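Local coordinates for protein nicotinate phosphoribosyltransferase (Porphyromonas gingivalis, PDB 2IM5) that probably joins nicotinate to phosphoribosyl diphosphate, using ATP, to form nicotinate mononucleotide in the first step of NAD synthesis from nicotinate, at residues W141-E146 against T335-G340; I35-Q40 against N346-L351. One frame throughout, in Å; residues are numbered along the deposited sequence.

How the contacts relate
Contact 1 packs the first turn of helix 141-157 against the loop 335-340, at the periphery of the chain, whereas contact 2 pairs strands 29-36 and 347-355 inside the antiparallel sheet. Their centres lie 24 Å apart and their nearest atoms about 8 Å apart, without touching. Both of the later segments belong to one run of chain: 335-340 follows helix 332-335, behind strand 325-330 of the parallel sheet, and 346-351 opens strand 347-355 of the antiparallel sheet. Arg-169 joins the two regions, its backbone O accepting from Asn-336 ND2 and its guanidinium donating to Ile-347 O. His-213, the predicted site of autocatalytic phosphorylation, is unphosphorylated in this structure and belongs to neither contact.

Contact 1: W141-E146 against T335-G340; sequences WKQVEE and TNDVGG
Gln-143 and Val-144, on the first turn of helix 141-157, face Asp-337, Val-338 and Gly-339 in a helix-against-loop contact of the type II phosphoribosyltransferase fold. The loop follows the short helix 332-335, itself just after strand 325-330 of the parallel sheet. Gln-143 does most of the touching. Its chi1 (-179°) sets CG anti to the backbone N, and the extended chain beyond it carries the amide to the loop backbone. NE2 donates a weak hydrogen bond to Asp-337 O at 3.3 Å, with an N-H...O angle of only 123°. The same NE2 lies equally near Gly-339 N, but both are donors and that approach is no bond. Meanwhile OE1 of Gln-143 rests 3.4 Å from Gly-339 CA. Glycine suits the place: the amide oxygen packs close against its CA, and phi is positive (70°).

Beside this polar contact, Val-144 and Val-338 lie side by side and point the same way, with CG2 of Val-144 4.1 Å from CG1 of Val-338. The two buried valines, short and branched, meet through one methyl each, and Val-338 continues the apolar surface onto Pro-139 and Phe-171.

The next shell links the loop to the start of the helix and to Lys-151. Val-338 is backbone-bonded to Asp-140, just ahead of the helix, and Asp-140 OD1 accepts weakly from the N-H groups of Lys-142 and Gln-143. Asp-337 OD2 forms a salt bridge with Lys-151, about two turns along the same helix. The other carboxylate oxygen of Asp-337, OD1, stays on the Gln-143 side, 3.6 Å from NE2.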
loop_
_atom_site.group_PDB
_atom_site.type_symbol
_atom_site.label_atom_id
_atom_site.label_comp_id
_atom_site.label_asym_id
_atom_site.label_seq_id
_atom_site.Cartn_x
_atom_site.Cartn_y
_atom_site.Cartn_z
ATOM N N TRP A 141 -14.387 20.639 9.575
ATOM C CA TRP A 141 -13.031 21.103 9.795
ATOM C C TRP A 141 -12.665 21.343 11.248
ATOM O O TRP A 141 -11.515 21.161 11.634
ATOM C CB TRP A 141 -12.780 22.350 8.959
ATOM C CG TRP A 141 -12.693 22.021 7.515
ATOM C CD1 TRP A 141 -13.616 22.304 6.545
ATOM C CD2 TRP A 141 -11.632 21.310 6.868
ATOM N NE1 TRP A 141 -13.191 21.815 5.331
ATOM C CE2 TRP A 141 -11.977 21.199 5.499
ATOM C CE3 TRP A 141 -10.421 20.756 7.311
ATOM C CZ2 TRP A 141 -11.154 20.553 4.567
ATOM C CZ3 TRP A 141 -9.600 20.113 6.385
ATOM C CH2 TRP A 141 -9.974 20.018 5.027
ATOM N N LYS A 142 -13.642 21.734 12.058
ATOM C CA LYS A 142 -13.376 21.976 13.465
ATOM C C LYS A 142 -12.935 20.669 14.100
ATOM O O LYS A 142 -11.984 20.632 14.879
ATOM C CB LYS A 142 -14.627 22.503 14.171
ATOM C CG LYS A 142 -14.414 22.788 15.651
ATOM C CD LYS A 142 -15.596 23.534 16.256
ATOM C CE LYS A 142 -15.303 23.944 17.690
ATOM N NZ LYS A 142 -16.374 24.826 18.246
ATOM N N GLN A 143 -13.633 19.591 13.764
ATOM C CA GLN A 143 -13.280 18.290 14.306
ATOM C C GLN A 143 -11.951 17.794 13.741
ATOM O O GLN A 143 -11.136 17.220 14.465
ATOM C CB GLN A 143 -14.356 17.253 14.004
ATOM C CG GLN A 143 -13.999 15.903 14.599
ATOM C CD GLN A 143 -14.987 14.821 14.260
ATOM O OE1 GLN A 143 -16.189 14.974 14.480
ATOM N NE2 GLN A 143 -14.488 13.706 13.727
ATOM N N VAL A 144 -11.743 17.996 12.445
ATOM C CA VAL A 144 -10.496 17.580 11.817
ATOM C C VAL A 144 -9.337 18.238 12.569
ATOM O O VAL A 144 -8.406 17.563 12.999
ATOM C CB VAL A 144 -10.443 18.002 10.329
ATOM C CG1 VAL A 144 -9.082 17.683 9.745
ATOM C CG2 VAL A 144 -11.531 17.281 9.541
ATOM N N GLU A 145 -9.409 19.557 12.732
ATOM C CA GLU A 145 -8.371 20.304 13.439
ATOM C C GLU A 145 -8.128 19.725 14.831
ATOM O O GLU A 145 -6.996 19.396 15.193
ATOM C CB GLU A 145 -8.780 21.774 13.585
ATOM C CG GLU A 145 -8.833 22.578 12.292
ATOM C CD GLU A 145 -7.456 22.860 11.720
ATOM O OE1 GLU A 145 -6.536 23.166 12.510
ATOM O OE2 GLU A 145 -7.295 22.791 10.481
ATOM N N GLU A 146 -9.210 19.595 15.597
ATOM C CA GLU A 146 -9.157 19.096 16.970
ATOM C C GLU A 146 -8.712 17.655 17.207
ATOM O O GLU A 146 -7.804 17.411 18.004
ATOM C CB GLU A 146 -10.509 19.323 17.652
ATOM C CG GLU A 146 -10.742 20.774 18.057
ATOM C CD GLU A 146 -12.143 21.023 18.602
ATOM O OE1 GLU A 146 -12.621 20.219 19.441
ATOM O OE2 GLU A 146 -12.762 22.032 18.192
ATOM N N THR A 335 -6.856 10.021 7.724
ATOM C CA THR A 335 -7.279 10.696 6.497
ATOM C C THR A 335 -8.773 10.710 6.195
ATOM O O THR A 335 -9.208 11.366 5.251
ATOM C CB THR A 335 -6.561 10.091 5.287
ATOM O OG1 THR A 335 -6.994 8.736 5.124
ATOM C CG2 THR A 335 -5.042 10.111 5.502
ATOM N N ASN A 336 -9.557 9.973 6.968
ATOM C CA ASN A 336 -10.991 9.966 6.744
ATOM C C ASN A 336 -11.721 9.810 8.071
ATOM O O ASN A 336 -12.267 8.752 8.374
ATOM C CB ASN A 336 -11.391 8.839 5.790
ATOM C CG ASN A 336 -12.736 9.089 5.140
ATOM O OD1 ASN A 336 -13.618 9.716 5.741
ATOM N ND2 ASN A 336 -12.910 8.596 3.915
ATOM N N ASP A 337 -11.703 10.881 8.855
ATOM C CA ASP A 337 -12.351 10.930 10.166
ATOM C C ASP A 337 -12.841 12.376 10.286
ATOM O O ASP A 337 -12.463 13.119 11.197
ATOM C CB ASP A 337 -11.320 10.593 11.250
ATOM C CG ASP A 337 -11.902 10.628 12.649
ATOM O OD1 ASP A 337 -13.136 10.453 12.794
ATOM O OD2 ASP A 337 -11.117 10.814 13.609
ATOM N N VAL A 338 -13.687 12.761 9.338
ATOM C CA VAL A 338 -14.199 14.120 9.252
ATOM C C VAL A 338 -15.502 14.425 9.982
ATOM O O VAL A 338 -16.067 15.512 9.813
ATOM C CB VAL A 338 -14.362 14.519 7.773
ATOM C CG1 VAL A 338 -13.037 14.332 7.042
ATOM C CG2 VAL A 338 -15.450 13.679 7.123
ATOM N N GLY A 339 -15.974 13.480 10.790
ATOM C CA GLY A 339 -17.204 13.685 11.529
ATOM C C GLY A 339 -18.449 13.707 10.656
ATOM O O GLY A 339 -18.376 13.585 9.428
ATOM N N GLY A 340 -19.605 13.860 11.299
ATOM C CA GLY A 340 -20.861 13.906 10.568
ATOM C C GLY A 340 -21.342 12.546 10.099
ATOM O O GLY A 340 -22.067 12.445 9.110
#

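Contact 2: I35-Q40 against N346-L351; sequences IDRNRQ and NIVMKL
Arg-37 sends two nitrogens of its guanidinium to a single oxygen, OD1 of Asn-346: NE and NH2 each donate a hydrogen bond of 3.1 Å to it. NH2 arrives in the plane of the amide carbonyl, while NE comes from above that plane, and the two flat groups are turned 43° against each other. A bend at chi3 (-68°) turns NE toward the asparagine. One face of the guanidinium is covered by Val-348, with CG1 3.8 Å above its centre, so a short branched side chain packs against the flat cation.

The grip sits at the end of a ladder joining strands 29-36 and 347-355, antiparallel neighbours in a five-stranded sheet built from the N-terminal region and a late segment of the chain. Ile-35 and Val-348 form a hydrogen-bonded pair, Ile-35 N to Val-348 O at 2.7 Å and Val-348 N to Ile-35 O at 3.0 Å. Their side chains share a face, where CB of Ile-35 meets CG2 of Val-348. Asp-36 and Ile-347, the adjacent non-hydrogen-bonded pair, point to the other face. Beyond them Arg-37 N reaches Asn-346 O at 2.9 Å.

Asp-36 then starts a type I turn. Its OD1 accepts from Asn-38 N at 3.0 Å, an Asx turn, and its OD2 from Gln-40 N at 2.7 Å. Aspartate suits the place because its short side chain holds both oxygens close to the turn, where each is met from above the carboxylate plane by a backbone N-H.

Arg-169 adds a weak bond to Asn-346 OD1 and brings a second positive charge close to Arg-37. The shared carbonyl oxygen, the negative end of a neutral amide, would probably be polarised, and may partly offset the repulsion between the two arginines.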
loop_
_atom_site.group_PDB
_atom_site.type_symbol
_atom_site.label_atom_id
_atom_site.label_comp_id
_atom_site.label_asym_id
_atom_site.label_seq_id
_atom_site.Cartn_x
_atom_site.Cartn_y
_atom_site.Cartn_z
ATOM N N ILE A 35 -12.557 -3.275 -6.588
ATOM C CA ILE A 35 -13.542 -4.069 -5.869
ATOM C C ILE A 35 -14.168 -3.241 -4.748
ATOM O O ILE A 35 -13.475 -2.773 -3.842
ATOM C CB ILE A 35 -12.921 -5.329 -5.206
ATOM C CG1 ILE A 35 -12.128 -6.151 -6.223
ATOM C CG2 ILE A 35 -14.027 -6.178 -4.589
ATOM C CD1 ILE A 35 -12.969 -6.725 -7.342
ATOM N N ASP A 36 -15.478 -3.037 -4.825
ATOM C CA ASP A 36 -16.179 -2.325 -3.765
ATOM C C ASP A 36 -16.718 -3.439 -2.883
ATOM O O ASP A 36 -17.728 -4.064 -3.207
ATOM C CB ASP A 36 -17.328 -1.495 -4.317
ATOM C CG ASP A 36 -18.249 -0.975 -3.218
ATOM O OD1 ASP A 36 -17.858 -1.011 -2.024
ATOM O OD2 ASP A 36 -19.366 -0.524 -3.552
ATOM N N ARG A 37 -16.033 -3.688 -1.777
ATOM C CA ARG A 37 -16.409 -4.759 -0.876
ATOM C C ARG A 37 -17.729 -4.568 -0.143
ATOM O O ARG A 37 -18.173 -5.454 0.583
ATOM C CB ARG A 37 -15.254 -5.024 0.091
ATOM C CG ARG A 37 -13.986 -5.428 -0.665
ATOM C CD ARG A 37 -12.861 -5.920 0.220
ATOM N NE ARG A 37 -12.303 -4.864 1.060
ATOM C CZ ARG A 37 -11.141 -4.960 1.699
ATOM N NH1 ARG A 37 -10.411 -6.062 1.588
ATOM N NH2 ARG A 37 -10.709 -3.956 2.449
ATOM N N ASN A 38 -18.368 -3.423 -0.348
ATOM C CA ASN A 38 -19.655 -3.160 0.277
ATOM C C ASN A 38 -20.752 -3.269 -0.773
ATOM O O ASN A 38 -21.932 -3.088 -0.475
ATOM C CB ASN A 38 -19.673 -1.770 0.914
ATOM C CG ASN A 38 -19.059 -1.755 2.300
ATOM O OD1 ASN A 38 -18.893 -0.696 2.901
ATOM N ND2 ASN A 38 -18.726 -2.931 2.820
ATOM N N ARG A 39 -20.349 -3.574 -2.004
ATOM C CA ARG A 39 -21.281 -3.720 -3.118
ATOM C C ARG A 39 -22.313 -2.598 -3.207
ATOM O O ARG A 39 -23.504 -2.854 -3.382
ATOM C CB ARG A 39 -22.006 -5.066 -3.034
ATOM C CG ARG A 39 -21.115 -6.275 -3.237
ATOM C CD ARG A 39 -21.950 -7.544 -3.366
ATOM N NE ARG A 39 -21.122 -8.736 -3.534
ATOM C CZ ARG A 39 -20.309 -8.953 -4.566
ATOM N NH1 ARG A 39 -20.211 -8.055 -5.540
ATOM N NH2 ARG A 39 -19.587 -10.066 -4.621
ATOM N N GLN A 40 -21.856 -1.359 -3.081
ATOM C CA GLN A 40 -22.746 -0.211 -3.171
ATOM C C GLN A 40 -23.217 -0.050 -4.609
ATOM O O GLN A 40 -22.510 -0.412 -5.550
ATOM C CB GLN A 40 -22.018 1.063 -2.746
ATOM C CG GLN A 40 -21.716 1.152 -1.266
ATOM C CD GLN A 40 -20.898 2.383 -0.924
ATOM O OE1 GLN A 40 -21.132 3.467 -1.461
ATOM N NE2 GLN A 40 -19.941 2.226 -0.019
ATOM N N ASN A 346 -15.225 1.148 1.503
ATOM C CA ASN A 346 -14.501 -0.103 1.647
ATOM C C ASN A 346 -14.117 -0.584 0.253
ATOM O O ASN A 346 -14.671 -1.561 -0.257
ATOM C CB ASN A 346 -15.374 -1.136 2.356
ATOM C CG ASN A 346 -14.633 -2.423 2.639
ATOM O OD1 ASN A 346 -13.402 -2.442 2.719
ATOM N ND2 ASN A 346 -15.377 -3.508 2.806
ATOM N N ILE A 347 -13.161 0.117 -0.350
ATOM C CA ILE A 347 -12.706 -0.189 -1.700
ATOM C C ILE A 347 -11.232 -0.563 -1.840
ATOM O O ILE A 347 -10.378 -0.104 -1.080
ATOM C CB ILE A 347 -12.969 1.012 -2.629
ATOM C CG1 ILE A 347 -12.345 2.276 -2.026
ATOM C CG2 ILE A 347 -14.466 1.198 -2.833
ATOM C CD1 ILE A 347 -12.489 3.505 -2.902
ATOM N N VAL A 348 -10.948 -1.393 -2.838
ATOM C CA VAL A 348 -9.587 -1.817 -3.138
ATOM C C VAL A 348 -9.467 -2.004 -4.644
ATOM O O VAL A 348 -10.470 -2.041 -5.358
ATOM C CB VAL A 348 -9.215 -3.163 -2.447
ATOM C CG1 VAL A 348 -9.219 -2.999 -0.943
ATOM C CG2 VAL A 348 -10.190 -4.271 -2.861
ATOM N N MET A 349 -8.232 -2.087 -5.126
ATOM C CA MET A 349 -7.972 -2.316 -6.543
ATOM C C MET A 349 -6.743 -3.213 -6.531
ATOM O O MET A 349 -5.622 -2.744 -6.311
ATOM C CB MET A 349 -7.698 -0.997 -7.281
ATOM C CG MET A 349 -7.854 -1.122 -8.792
ATOM S SD MET A 349 -7.905 0.433 -9.686
ATOM C CE MET A 349 -8.086 -0.187 -11.364
ATOM N N LYS A 350 -6.965 -4.508 -6.745
ATOM C CA LYS A 350 -5.885 -5.481 -6.696
ATOM C C LYS A 350 -5.445 -6.105 -8.008
ATOM O O LYS A 350 -6.215 -6.178 -8.970
ATOM C CB LYS A 350 -6.270 -6.607 -5.736
ATOM C CG LYS A 350 -6.663 -6.139 -4.344
ATOM C CD LYS A 350 -5.557 -5.310 -3.708
ATOM C CE LYS A 350 -5.927 -4.876 -2.296
ATOM N NZ LYS A 350 -4.937 -3.917 -1.731
ATOM N N LEU A 351 -4.195 -6.563 -8.025
ATOM C CA LEU A 351 -3.646 -7.240 -9.190
ATOM C C LEU A 351 -4.420 -8.548 -9.239
ATOM O O LEU A 351 -4.328 -9.363 -8.324
ATOM C CB LEU A 351 -2.152 -7.524 -8.997
ATOM C CG LEU A 351 -1.486 -8.265 -10.159
ATOM C CD1 LEU A 351 -1.625 -7.439 -11.430
ATOM C CD2 LEU A 351 -0.016 -8.529 -9.834
#